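PDB 3R4V: putative uncharacterized protein, which is of unassigned function but belongs to the phage tubulin-like family and carries guanosine-5'-diphosphate (GDP) in a pocket formed by its N-terminal part. Local coordinates for residues V28-T33 and R43-T48; E221-A226 and V268-G273; L230-D235 and G251-D256. All coordinates share one frame; numbering follows the deposited sequence. Where two conformers were deposited one is given.

Overall arrangement
One mixed sheet carries all three contacts, and their chemistry follows their place in it. Contacts 1 and 3 are parallel strand pairings that include its two outermost strands within this chain, 46-49 and 247-252. Their centres are about 32 Å apart. Contact 1 is buried and belongs to the GDP-binding part; contact 3, partly buried and farthest from the chain's centre, pairs strands of the C-terminal domain and relies on aliphatic and sulphur packing. Contact 2, also partly buried, sets a loop against the end of strand 264-270, and an asparagine side chain supplies its direct hydrogen bond. Strands 264-270 and 228-233 are neighbours, linking contacts 2 and 3.

Contact 1: V28-T33 and R43-T48; sequences VHCFDT and RSVNVT
Val-45 packs against Val-28 where strand 46-48 begins to pair, in parallel, with strand 28-32 at one border of the nucleotide-binding sheet of this tubulin-like fold. CG1 of Val-45 meets CB of Val-28 at 3.6 Å, while its CG2 turns to the sulphur of Cys-30, on the face where helix 11-18 lies.

Asn-46 grips one acceptor twice. Its backbone N and its side-chain ND2 each donate to Val-28 O at 3.1 Å, and they arrive from opposite faces of that carbonyl plane. CG of Asn-46 is anti to its own carbonyl carbon (chi1 -60°). The amide lies alongside the His-29 ring, the two planes only 18° apart, and ND2 sits over one ring face, shifted toward the rim, 3.5 Å from His-29 CE1. The carbonyl of Asn-46 accepts from Cys-30 N at 2.8 Å.

Val-47 turns to the Cys-30 face and adds a looser touch, CG2 to Cys-30 CB at 4.2 Å. Thr-48 returns to the His-29 side. Its N donates to Cys-30 O, its O receives Asp-32 N, and its CB lies 3.7 Å from Phe-31 CD2, the two side chains running alongside with Leu-74 touching both. Asp-32 is the last residue of strand 28-32, and its side chain comes within about 4 Å, nearest atoms, of both GDP and a magnesium ion. A water closes the arrangement, donating to Cys-30 O and lying 2.8 Å from Thr-48 OG1.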
ATOM      1  N   VAL A  28       9.421  -3.409  12.598  1.00 32.82           N
ATOM      2  CA  VAL A  28       8.692  -4.102  11.536  1.00 31.47           C
ATOM      3  C   VAL A  28       7.693  -5.135  12.092  1.00 33.00           C
ATOM      4  O   VAL A  28       8.040  -5.984  12.922  1.00 34.92           O
ATOM      5  CB  VAL A  28       9.683  -4.775  10.557  1.00 30.76           C
ATOM      6  CG1 VAL A  28       8.951  -5.562   9.511  1.00 30.46           C
ATOM      7  CG2 VAL A  28      10.591  -3.723   9.904  1.00 26.06           C
ATOM      8  N   HIS A  29       6.448  -5.047  11.637  1.00 32.83           N
ATOM      9  CA  HIS A  29       5.384  -5.946  12.072  1.00 34.67           C
ATOM     10  C   HIS A  29       4.707  -6.567  10.863  1.00 29.72           C
ATOM     11  O   HIS A  29       4.149  -5.849  10.022  1.00 28.60           O
ATOM     12  CB  HIS A  29       4.352  -5.175  12.892  1.00 37.19           C
ATOM     13  CG  HIS A  29       4.914  -4.563  14.137  1.00 39.97           C
ATOM     14  ND1 HIS A  29       4.665  -5.074  15.392  1.00 40.72           N
ATOM     15  CD2 HIS A  29       5.725  -3.494  14.318  1.00 43.38           C
ATOM     16  CE1 HIS A  29       5.300  -4.345  16.295  1.00 47.11           C
ATOM     17  NE2 HIS A  29       5.950  -3.378  15.670  1.00 42.50           N
ATOM     18  N   CYS A  30       4.747  -7.896  10.775  1.00 31.12           N
ATOM     19  CA  CYS A  30       4.182  -8.606   9.627  1.00 29.00           C
ATOM     20  C   CYS A  30       2.960  -9.418  10.017  1.00 28.20           C
ATOM     21  O   CYS A  30       2.924 -10.005  11.088  1.00 31.60           O
ATOM     22  CB  CYS A  30       5.220  -9.552   9.021  1.00 32.25           C
ATOM     23  SG  CYS A  30       6.704  -8.733   8.439  1.00 34.32           S
ATOM     24  N   PHE A  31       1.977  -9.462   9.125  1.00 24.88           N
ATOM     25  CA  PHE A  31       0.751 -10.221   9.354  1.00 30.91           C
ATOM     26  C   PHE A  31       0.358 -11.014   8.110  1.00 28.76           C
ATOM     27  O   PHE A  31       0.477 -10.525   6.987  1.00 27.53           O
ATOM     28  CB  PHE A  31      -0.390  -9.269   9.739  1.00 27.92           C
ATOM     29  CG  PHE A  31      -0.081  -8.422  10.934  1.00 27.54           C
ATOM     30  CD1 PHE A  31       0.503  -7.177  10.784  1.00 28.85           C
ATOM     31  CD2 PHE A  31      -0.329  -8.893  12.214  1.00 32.59           C
ATOM     32  CE1 PHE A  31       0.816  -6.401  11.888  1.00 28.37           C
ATOM     33  CE2 PHE A  31      -0.017  -8.128  13.322  1.00 38.96           C
ATOM     34  CZ  PHE A  31       0.560  -6.875  13.159  1.00 35.78           C
ATOM     35  N   ASP A  32      -0.113 -12.238   8.320  1.00 31.27           N
ATOM     36  CA  ASP A  32      -0.617 -13.068   7.234  1.00 32.01           C
ATOM     37  C   ASP A  32      -1.576 -14.101   7.803  1.00 33.38           C
ATOM     38  O   ASP A  32      -1.742 -14.211   9.021  1.00 32.94           O
ATOM     39  CB  ASP A  32       0.532 -13.765   6.487  1.00 36.91           C
ATOM     40  CG  ASP A  32       0.231 -13.984   5.002  1.00 39.35           C
ATOM     41  OD1 ASP A  32       1.177 -14.279   4.243  1.00 35.73           O
ATOM     42  OD2 ASP A  32      -0.943 -13.853   4.584  1.00 32.46           O
ATOM     43  N   THR A  33      -2.199 -14.859   6.910  1.00 29.12           N
ATOM     44  CA  THR A  33      -3.204 -15.846   7.285  1.00 33.53           C
ATOM     45  C   THR A  33      -2.625 -17.255   7.324  1.00 36.58           C
ATOM     46  O   THR A  33      -3.264 -18.191   7.815  1.00 40.19           O
ATOM     47  CB  THR A  33      -4.377 -15.798   6.307  1.00 35.86           C
ATOM     48  OG1 THR A  33      -3.875 -15.872   4.968  1.00 32.96           O
ATOM     49  CG2 THR A  33      -5.149 -14.490   6.480  1.00 26.54           C
ATOM     50  N   ARG A  43      12.793 -13.954  11.308  0.57 49.36           N
ATOM     51  CA  ARG A  43      13.049 -14.097  12.732  0.57 52.26           C
ATOM     52  C   ARG A  43      13.473 -12.760  13.336  0.57 55.52           C
ATOM     53  O   ARG A  43      13.279 -12.518  14.527  0.57 59.08           O
ATOM     54  CB  ARG A  43      14.126 -15.155  12.975  0.57 57.68           C
ATOM     55  CG  ARG A  43      13.757 -16.531  12.438  0.57 63.53           C
ATOM     56  CD  ARG A  43      14.894 -17.523  12.622  0.57 67.67           C
ATOM     57  NE  ARG A  43      15.263 -17.679  14.024  0.57 70.99           N
ATOM     58  CZ  ARG A  43      16.261 -17.026  14.612  0.57 72.99           C
ATOM     59  NH1 ARG A  43      16.998 -16.168  13.918  0.57 70.51           N
ATOM     60  NH2 ARG A  43      16.521 -17.233  15.897  0.57 72.93           N
ATOM     61  N   SER A  44      14.038 -11.894  12.498  1.00 56.95           N
ATOM     62  CA  SER A  44      14.544 -10.590  12.937  1.00 56.89           C
ATOM     63  C   SER A  44      13.447  -9.543  13.153  1.00 56.80           C
ATOM     64  O   SER A  44      13.713  -8.436  13.632  1.00 51.66           O
ATOM     65  CB  SER A  44      15.565 -10.054  11.930  1.00 54.69           C
ATOM     66  OG  SER A  44      16.696 -10.905  11.838  1.00 62.14           O
ATOM     67  N   VAL A  45      12.217  -9.880  12.784  1.00 49.02           N
ATOM     68  CA  VAL A  45      11.111  -8.936  12.919  1.00 45.49           C
ATOM     69  C   VAL A  45       9.893  -9.611  13.556  1.00 45.55           C
ATOM     70  O   VAL A  45       9.923 -10.803  13.873  1.00 46.78           O
ATOM     71  CB  VAL A  45      10.718  -8.320  11.562  1.00 44.76           C
ATOM     72  CG1 VAL A  45      11.922  -7.616  10.920  1.00 46.58           C
ATOM     73  CG2 VAL A  45      10.151  -9.377  10.631  1.00 42.17           C
ATOM     74  N   ASN A  46       8.828  -8.845  13.753  1.00 42.77           N
ATOM     75  CA  ASN A  46       7.597  -9.401  14.295  1.00 37.95           C
ATOM     76  C   ASN A  46       6.774 -10.083  13.211  1.00 40.47           C
ATOM     77  O   ASN A  46       6.586  -9.537  12.126  1.00 41.38           O
ATOM     78  CB  ASN A  46       6.779  -8.315  14.996  1.00 47.03           C
ATOM     79  CG  ASN A  46       7.529  -7.676  16.152  1.00 54.29           C
ATOM     80  OD1 ASN A  46       7.659  -8.270  17.220  1.00 52.04           O
ATOM     81  ND2 ASN A  46       8.027  -6.462  15.942  1.00 46.81           N
ATOM     82  N   VAL A  47       6.302 -11.291  13.504  1.00 44.79           N
ATOM     83  CA  VAL A  47       5.413 -11.993  12.586  1.00 44.85           C
ATOM     84  C   VAL A  47       4.232 -12.568  13.347  1.00 39.36           C
ATOM     85  O   VAL A  47       4.410 -13.304  14.319  1.00 45.25           O
ATOM     86  CB  VAL A  47       6.139 -13.129  11.846  1.00 48.40           C
ATOM     87  CG1 VAL A  47       5.171 -13.866  10.942  1.00 47.86           C
ATOM     88  CG2 VAL A  47       7.307 -12.577  11.044  1.00 47.39           C
ATOM     89  N   THR A  48       3.026 -12.226  12.905  1.00 38.13           N
ATOM     90  CA  THR A  48       1.820 -12.739  13.535  1.00 33.72           C
ATOM     91  C   THR A  48       0.893 -13.325  12.478  1.00 34.78           C
ATOM     92  O   THR A  48       0.540 -12.652  11.513  1.00 37.61           O
ATOM     93  CB  THR A  48       1.084 -11.637  14.314  1.00 36.94           C
ATOM     94  OG1 THR A  48       1.991 -11.009  15.231  1.00 44.92           O
ATOM     95  CG2 THR A  48      -0.100 -12.219  15.078  1.00 46.29           C
TER
HETATM   96  O   HOH W   1       3.585  -9.141  13.931  1.00 38.22           O

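Contact 2: E221-A226 and V268-G273; sequences ENVPEA and VINSVG
Ala-226 and Asn-270 have the nearest CA atoms across the two segments, 4.7 Å apart. From there the loop 221-226 draws away from strand 268-270, which ends at Asn-270. Glu-225 is a left-handed residue (phi 47°, psi 54°) between Pro-224 and Ala-226. Just beyond, Ile-269 is hydrogen-bonded to the backbone of Ile-227 and Ser-228. A water takes part at the border, donating to Glu-225 O and accepting from Ser-271 N.

Asn-270 carries the polar part. Its CG stands between the backbone N and the carbonyl carbon (chi1 73°), and the amide faces the loop. ND2 donates an almost straight bond of 2.8 Å to Pro-224 O, lying in the carbonyl plane, with the oxygen likewise in the plane of the amide. The other end of the same amide, OD1, is bonded to NE2 of His-212 on strand 208-214. With both ends engaged, the rotation of the group is fixed.

Mostly apolar contacts flank this bond. Val-223 and Val-268 reach toward each other tip to tip, CG1 to CG1 at 3.8 Å, and Ala-226 CB presses on that same Val-268 CG1 at 3.6 Å. Val-223 CG1 also lies 3.6 Å from Asn-270 ND2. Farther out, Val-272 CG1 touches Pro-224 CG at 4.1 Å. The Glu-225 carboxylate makes a separate van der Waals contact with Val-272, the side chains crossing at about a right angle with OE1 3.7 Å from Val-272 CB.

The arrangement belongs to the C-terminal tubulin-like domain: the connection from helix 217-221 into strand 228-233 is seated on the end of strand 264-270, which runs antiparallel between strands 208-214 and 228-233.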
ATOM      1  N   GLU A 221       7.625  18.915  -9.501  1.00 28.57           N
ATOM      2  CA  GLU A 221       6.779  19.948 -10.113  1.00 27.75           C
ATOM      3  C   GLU A 221       5.816  19.356 -11.119  1.00 28.13           C
ATOM      4  O   GLU A 221       4.775  19.934 -11.397  1.00 34.35           O
ATOM      5  CB  GLU A 221       7.603  20.998 -10.865  1.00 28.29           C
ATOM      6  CG  GLU A 221       8.466  21.885 -10.015  1.00 39.78           C
ATOM      7  CD  GLU A 221       9.184  22.933 -10.851  1.00 48.90           C
ATOM      8  OE1 GLU A 221       9.739  22.576 -11.920  1.00 42.48           O
ATOM      9  OE2 GLU A 221       9.180  24.112 -10.441  1.00 54.54           O
ATOM     10  N   ASN A 222       6.175  18.212 -11.684  1.00 27.48           N
ATOM     11  CA  ASN A 222       5.313  17.589 -12.673  1.00 36.95           C
ATOM     12  C   ASN A 222       4.179  16.734 -12.086  1.00 35.46           C
ATOM     13  O   ASN A 222       3.372  16.184 -12.835  1.00 33.82           O
ATOM     14  CB  ASN A 222       6.143  16.792 -13.682  1.00 38.81           C
ATOM     15  CG  ASN A 222       7.144  17.668 -14.441  1.00 52.36           C
ATOM     16  OD1 ASN A 222       6.956  18.882 -14.580  1.00 53.66           O
ATOM     17  ND2 ASN A 222       8.215  17.047 -14.934  1.00 51.19           N
ATOM     18  N   VAL A 223       4.105  16.629 -10.759  1.00 32.14           N
ATOM     19  CA  VAL A 223       2.968  15.950 -10.133  1.00 25.81           C
ATOM     20  C   VAL A 223       1.737  16.836 -10.334  1.00 26.57           C
ATOM     21  O   VAL A 223       1.723  17.984  -9.908  1.00 24.75           O
ATOM     22  CB  VAL A 223       3.187  15.714  -8.622  1.00 21.05           C
ATOM     23  CG1 VAL A 223       1.941  15.113  -7.989  1.00 18.33           C
ATOM     24  CG2 VAL A 223       4.398  14.818  -8.380  1.00 26.14           C
ATOM     25  N   PRO A 224       0.704  16.316 -11.007  1.00 26.63           N
ATOM     26  CA  PRO A 224      -0.440  17.190 -11.309  1.00 31.73           C
ATOM     27  C   PRO A 224      -1.319  17.484 -10.084  1.00 26.86           C
ATOM     28  O   PRO A 224      -1.518  16.607  -9.229  1.00 23.66           O
ATOM     29  CB  PRO A 224      -1.228  16.390 -12.358  1.00 30.17           C
ATOM     30  CG  PRO A 224      -0.847  14.971 -12.110  1.00 31.18           C
ATOM     31  CD  PRO A 224       0.578  14.984 -11.625  1.00 26.13           C
ATOM     32  N   GLU A 225      -1.825  18.714 -10.009  1.00 23.56           N
ATOM     33  CA  GLU A 225      -2.726  19.118  -8.933  1.00 25.15           C
ATOM     34  C   GLU A 225      -2.245  18.714  -7.540  1.00 22.68           C
ATOM     35  O   GLU A 225      -2.979  18.096  -6.772  1.00 18.86           O
ATOM     36  CB  GLU A 225      -4.132  18.573  -9.197  1.00 19.10           C
ATOM     37  CG  GLU A 225      -4.708  19.128 -10.505  1.00 23.23           C
ATOM     38  CD  GLU A 225      -6.124  18.650 -10.812  1.00 26.56           C
ATOM     39  OE1 GLU A 225      -6.872  18.312  -9.874  1.00 32.52           O
ATOM     40  OE2 GLU A 225      -6.483  18.617 -12.004  1.00 33.98           O
ATOM     41  N   ALA A 226      -1.022  19.101  -7.200  1.00 21.65           N
ATOM     42  CA  ALA A 226      -0.445  18.710  -5.924  1.00 20.59           C
ATOM     43  C   ALA A 226      -1.259  19.319  -4.797  1.00 18.75           C
ATOM     44  O   ALA A 226      -1.607  20.503  -4.846  1.00 22.34           O
ATOM     45  CB  ALA A 226       1.008  19.162  -5.839  1.00 21.16           C
ATOM     46  N   VAL A 268       5.232  14.268  -2.471  1.00 19.69           N
ATOM     47  CA  VAL A 268       4.117  15.075  -2.953  1.00 17.38           C
ATOM     48  C   VAL A 268       2.848  14.251  -2.959  1.00 19.78           C
ATOM     49  O   VAL A 268       2.823  13.152  -3.498  1.00 17.39           O
ATOM     50  CB  VAL A 268       4.379  15.575  -4.367  1.00 21.29           C
ATOM     51  CG1 VAL A 268       3.328  16.632  -4.756  1.00 19.64           C
ATOM     52  CG2 VAL A 268       5.800  16.148  -4.467  1.00 21.65           C
ATOM     53  N   ILE A 269       1.806  14.771  -2.324  1.00 14.13           N
ATOM     54  CA  ILE A 269       0.522  14.079  -2.272  1.00 12.66           C
ATOM     55  C   ILE A 269      -0.447  14.770  -3.240  1.00 17.76           C
ATOM     56  O   ILE A 269      -0.600  15.981  -3.193  1.00 19.29           O
ATOM     57  CB  ILE A 269      -0.060  14.096  -0.830  1.00 17.38           C
ATOM     58  CG1 ILE A 269       0.894  13.397   0.143  1.00 15.72           C
ATOM     59  CG2 ILE A 269      -1.471  13.467  -0.786  1.00 15.32           C
ATOM     60  CD1 ILE A 269       0.485  13.469   1.597  1.00 18.86           C
ATOM     61  N   ASN A 270      -1.103  13.996  -4.106  1.00 13.97           N
ATOM     62  CA  ASN A 270      -2.201  14.519  -4.914  1.00 18.27           C
ATOM     63  C   ASN A 270      -3.293  13.468  -4.948  1.00 19.58           C
ATOM     64  O   ASN A 270      -3.182  12.478  -4.240  1.00 15.57           O
ATOM     65  CB  ASN A 270      -1.745  14.891  -6.324  1.00 14.30           C
ATOM     66  CG  ASN A 270      -1.474  13.695  -7.195  1.00 17.55           C
ATOM     67  OD1 ASN A 270      -1.341  12.567  -6.710  1.00 18.27           O
ATOM     68  ND2 ASN A 270      -1.371  13.933  -8.501  1.00 22.83           N
ATOM     69  N   SER A 271      -4.340  13.668  -5.747  1.00 16.14           N
ATOM     70  CA  SER A 271      -5.375  12.622  -5.830  1.00 14.38           C
ATOM     71  C   SER A 271      -5.992  12.509  -7.215  1.00 17.93           C
ATOM     72  O   SER A 271      -6.745  11.568  -7.468  1.00 16.55           O
ATOM     73  CB  SER A 271      -6.477  12.837  -4.783  1.00 17.39           C
ATOM     74  OG  SER A 271      -7.256  13.991  -5.110  1.00 18.12           O
ATOM     75  N   VAL A 272      -5.698  13.452  -8.105  1.00 17.14           N
ATOM     76  CA  VAL A 272      -6.324  13.429  -9.427  1.00 18.42           C
ATOM     77  C   VAL A 272      -5.914  12.188 -10.238  1.00 25.38           C
ATOM     78  O   VAL A 272      -6.645  11.748 -11.106  1.00 23.51           O
ATOM     79  CB  VAL A 272      -6.095  14.734 -10.223  1.00 19.78           C
ATOM     80  CG1 VAL A 272      -4.646  14.865 -10.656  1.00 17.64           C
ATOM     81  CG2 VAL A 272      -7.006  14.776 -11.436  1.00 29.81           C
ATOM     82  N   GLY A 273      -4.761  11.615  -9.926  1.00 22.60           N
ATOM     83  CA  GLY A 273      -4.242  10.485 -10.685  1.00 20.37           C
ATOM     84  C   GLY A 273      -4.968   9.179 -10.382  1.00 20.08           C
ATOM     85  O   GLY A 273      -4.825   8.209 -11.127  1.00 19.88           O
TER
HETATM   86  O   HOH W   2      -4.926  16.181  -6.883  1.00 17.48           O

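Contact 3: L230-D235 and G251-D256; sequences LSLYLD and GIMKVD
Tyr-233 and Gly-251 share one of three backbone hydrogen bonds between 230-235 and 251-256, where strands 228-233 and 247-252 run parallel. Gly-251 N donates to Ser-231 O at 2.8 Å and Gly-251 O accepts from Tyr-233 N at 3.0 Å. Met-253 N then reaches Tyr-233 O at 2.8 Å.

Van der Waals contacts lie on both faces. On one, Leu-232 and Met-253 cross at about a right angle, the sulphur SD 3.8 Å from Leu-232 CB, while Leu-232 CD2 rests against Gly-251 CA at 3.8 Å, where no side chain intervenes. The thioether is bent at its last torsion (chi3 -78°), which brings CE to 3.6 Å from Leu-234 N. Helix 161-178 covers this face through Leu-177 and Leu-178. On the other, Ile-252 CD1 lies 4.3 Å from Tyr-233 CB. Beyond the strands, Leu-234 CD1 touches Val-255 N at 3.6 Å and also its CB.

Two polar side chains have their partners outside the segments: Ser-231 OG bonds to His-266 ND1 and Lys-254 NZ to Asn-182 O. Between the segments there is no salt bridge, and the direct hydrogen bonds all run from main chain to main chain. The register is therefore set by the backbone, with aliphatic and sulphur groups filling in around it.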
ATOM      1  N   LEU A 230       6.047  17.884   0.960  1.00 23.66           N
ATOM      2  CA  LEU A 230       7.135  17.971   1.934  1.00 24.73           C
ATOM      3  C   LEU A 230       8.453  17.787   1.186  1.00 26.06           C
ATOM      4  O   LEU A 230       8.603  16.818   0.452  1.00 27.78           O
ATOM      5  CB  LEU A 230       6.969  16.879   2.984  1.00 28.07           C
ATOM      6  CG  LEU A 230       7.203  17.239   4.445  1.00 39.98           C
ATOM      7  CD1 LEU A 230       6.415  16.311   5.349  1.00 31.89           C
ATOM      8  CD2 LEU A 230       8.690  17.172   4.762  1.00 42.99           C
ATOM      9  N   SER A 231       9.391  18.721   1.353  1.00 23.14           N
ATOM     10  CA  SER A 231      10.689  18.637   0.681  1.00 26.17           C
ATOM     11  C   SER A 231      11.836  18.540   1.682  1.00 30.60           C
ATOM     12  O   SER A 231      11.860  19.272   2.669  1.00 30.30           O
ATOM     13  CB  SER A 231      10.906  19.853  -0.228  1.00 29.05           C
ATOM     14  OG  SER A 231       9.971  19.849  -1.299  1.00 31.83           O
ATOM     15  N   LEU A 232      12.772  17.622   1.431  1.00 28.83           N
ATOM     16  CA  LEU A 232      13.998  17.538   2.217  1.00 30.45           C
ATOM     17  C   LEU A 232      15.185  17.977   1.372  1.00 31.98           C
ATOM     18  O   LEU A 232      15.313  17.568   0.223  1.00 31.82           O
ATOM     19  CB  LEU A 232      14.230  16.113   2.710  1.00 25.53           C
ATOM     20  CG  LEU A 232      13.164  15.556   3.665  1.00 28.71           C
ATOM     21  CD1 LEU A 232      13.501  14.130   4.063  1.00 28.98           C
ATOM     22  CD2 LEU A 232      13.036  16.452   4.894  1.00 29.11           C
ATOM     23  N   TYR A 233      16.056  18.802   1.945  1.00 29.98           N
ATOM     24  CA  TYR A 233      17.244  19.257   1.234  1.00 35.15           C
ATOM     25  C   TYR A 233      18.488  19.047   2.082  1.00 37.45           C
ATOM     26  O   TYR A 233      18.497  19.370   3.266  1.00 36.28           O
ATOM     27  CB  TYR A 233      17.144  20.749   0.903  1.00 35.74           C
ATOM     28  CG  TYR A 233      16.091  21.146  -0.113  1.00 36.11           C
ATOM     29  CD1 TYR A 233      16.349  21.067  -1.474  1.00 38.07           C
ATOM     30  CD2 TYR A 233      14.854  21.627   0.292  1.00 32.57           C
ATOM     31  CE1 TYR A 233      15.404  21.448  -2.407  1.00 38.25           C
ATOM     32  CE2 TYR A 233      13.896  22.018  -0.634  1.00 32.84           C
ATOM     33  CZ  TYR A 233      14.179  21.922  -1.984  1.00 34.29           C
ATOM     34  OH  TYR A 233      13.242  22.297  -2.917  1.00 37.77           O
ATOM     35  N   LEU A 234      19.546  18.531   1.468  1.00 38.56           N
ATOM     36  CA  LEU A 234      20.845  18.441   2.132  1.00 38.08           C
ATOM     37  C   LEU A 234      21.593  19.765   2.003  1.00 42.64           C
ATOM     38  O   LEU A 234      22.237  20.222   2.945  1.00 42.32           O
ATOM     39  CB  LEU A 234      21.675  17.304   1.537  1.00 39.33           C
ATOM     40  CG  LEU A 234      23.066  17.070   2.130  1.00 46.61           C
ATOM     41  CD1 LEU A 234      22.996  16.932   3.640  1.00 44.58           C
ATOM     42  CD2 LEU A 234      23.687  15.830   1.512  1.00 45.41           C
ATOM     43  N   ASP A 235      21.500  20.372   0.823  1.00 40.27           N
ATOM     44  CA  ASP A 235      22.104  21.673   0.563  1.00 44.77           C
ATOM     45  C   ASP A 235      21.004  22.713   0.678  1.00 39.60           C
ATOM     46  O   ASP A 235      20.173  22.838  -0.223  1.00 45.29           O
ATOM     47  CB  ASP A 235      22.705  21.694  -0.848  1.00 50.97           C
ATOM     48  CG  ASP A 235      23.470  22.974  -1.152  1.00 57.02           C
ATOM     49  OD1 ASP A 235      23.314  23.976  -0.420  1.00 52.40           O
ATOM     50  OD2 ASP A 235      24.225  22.977  -2.147  1.00 62.20           O
ATOM     51  N   GLY A 251      12.322  20.443   5.184  1.00 35.23           N
ATOM     52  CA  GLY A 251      13.255  20.034   6.221  1.00 31.67           C
ATOM     53  C   GLY A 251      14.684  20.022   5.703  1.00 37.91           C
ATOM     54  O   GLY A 251      14.925  19.745   4.526  1.00 34.91           O
ATOM     55  N   ILE A 252      15.642  20.327   6.574  1.00 35.05           N
ATOM     56  CA  ILE A 252      17.049  20.315   6.176  1.00 35.89           C
ATOM     57  C   ILE A 252      17.740  19.082   6.722  1.00 36.90           C
ATOM     58  O   ILE A 252      17.797  18.882   7.934  1.00 42.49           O
ATOM     59  CB  ILE A 252      17.788  21.577   6.644  1.00 38.36           C
ATOM     60  CG1 ILE A 252      17.057  22.811   6.117  1.00 39.44           C
ATOM     61  CG2 ILE A 252      19.247  21.546   6.194  1.00 45.33           C
ATOM     62  CD1 ILE A 252      16.694  22.713   4.657  1.00 40.82           C
ATOM     63  N   MET A 253      18.240  18.245   5.820  1.00 37.31           N
ATOM     64  CA  MET A 253      18.901  17.006   6.206  1.00 35.24           C
ATOM     65  C   MET A 253      20.332  17.267   6.642  1.00 39.03           C
ATOM     66  O   MET A 253      20.939  18.276   6.271  1.00 43.10           O
ATOM     67  CB  MET A 253      18.876  15.992   5.061  1.00 34.29           C
ATOM     68  CG  MET A 253      17.486  15.593   4.632  1.00 37.55           C
ATOM     69  SD  MET A 253      17.514  14.329   3.354  1.00 35.57           S
ATOM     70  CE  MET A 253      17.920  15.338   1.926  1.00 38.08           C
ATOM     71  N   LYS A 254      20.871  16.343   7.424  1.00 41.84           N
ATOM     72  CA  LYS A 254      22.204  16.512   7.984  1.00 42.73           C
ATOM     73  C   LYS A 254      23.216  15.624   7.269  1.00 41.22           C
ATOM     74  O   LYS A 254      22.984  14.435   7.081  1.00 43.86           O
ATOM     75  CB  LYS A 254      22.178  16.221   9.485  1.00 48.42           C
ATOM     76  CG  LYS A 254      21.465  17.300  10.292  1.00 55.91           C
ATOM     77  CD  LYS A 254      21.285  16.892  11.746  1.00 63.17           C
ATOM     78  CE  LYS A 254      20.724  18.039  12.575  1.00 65.85           C
ATOM     79  NZ  LYS A 254      19.370  18.468  12.119  1.00 61.56           N
ATOM     80  N   VAL A 255      24.341  16.212   6.867  1.00 43.28           N
ATOM     81  CA  VAL A 255      25.353  15.482   6.103  1.00 44.46           C
ATOM     82  C   VAL A 255      25.988  14.329   6.878  1.00 49.88           C
ATOM     83  O   VAL A 255      26.600  13.442   6.283  1.00 59.34           O
ATOM     84  CB  VAL A 255      26.456  16.427   5.543  1.00 47.17           C
ATOM     85  CG1 VAL A 255      27.197  17.153   6.674  1.00 50.46           C
ATOM     86  CG2 VAL A 255      27.432  15.651   4.667  1.00 53.77           C
ATOM     87  N   ASP A 256      25.844  14.342   8.201  1.00 53.33           N
ATOM     88  CA  ASP A 256      26.349  13.251   9.031  1.00 58.01           C
ATOM     89  C   ASP A 256      25.263  12.215   9.329  1.00 56.40           C
ATOM     90  O   ASP A 256      25.500  11.257  10.064  1.00 60.16           O
ATOM     91  CB  ASP A 256      26.942  13.784  10.337  1.00 69.86           C
ATOM     92  CG  ASP A 256      25.923  14.514  11.188  1.00 81.18           C
ATOM     93  OD1 ASP A 256      25.091  15.258  10.627  1.00 78.51           O
ATOM     94  OD2 ASP A 256      25.957  14.343  12.425  1.00 89.98           O
TER
HETATM   95  O   HOH W   3      22.560  20.326   5.471  0.78 35.69           O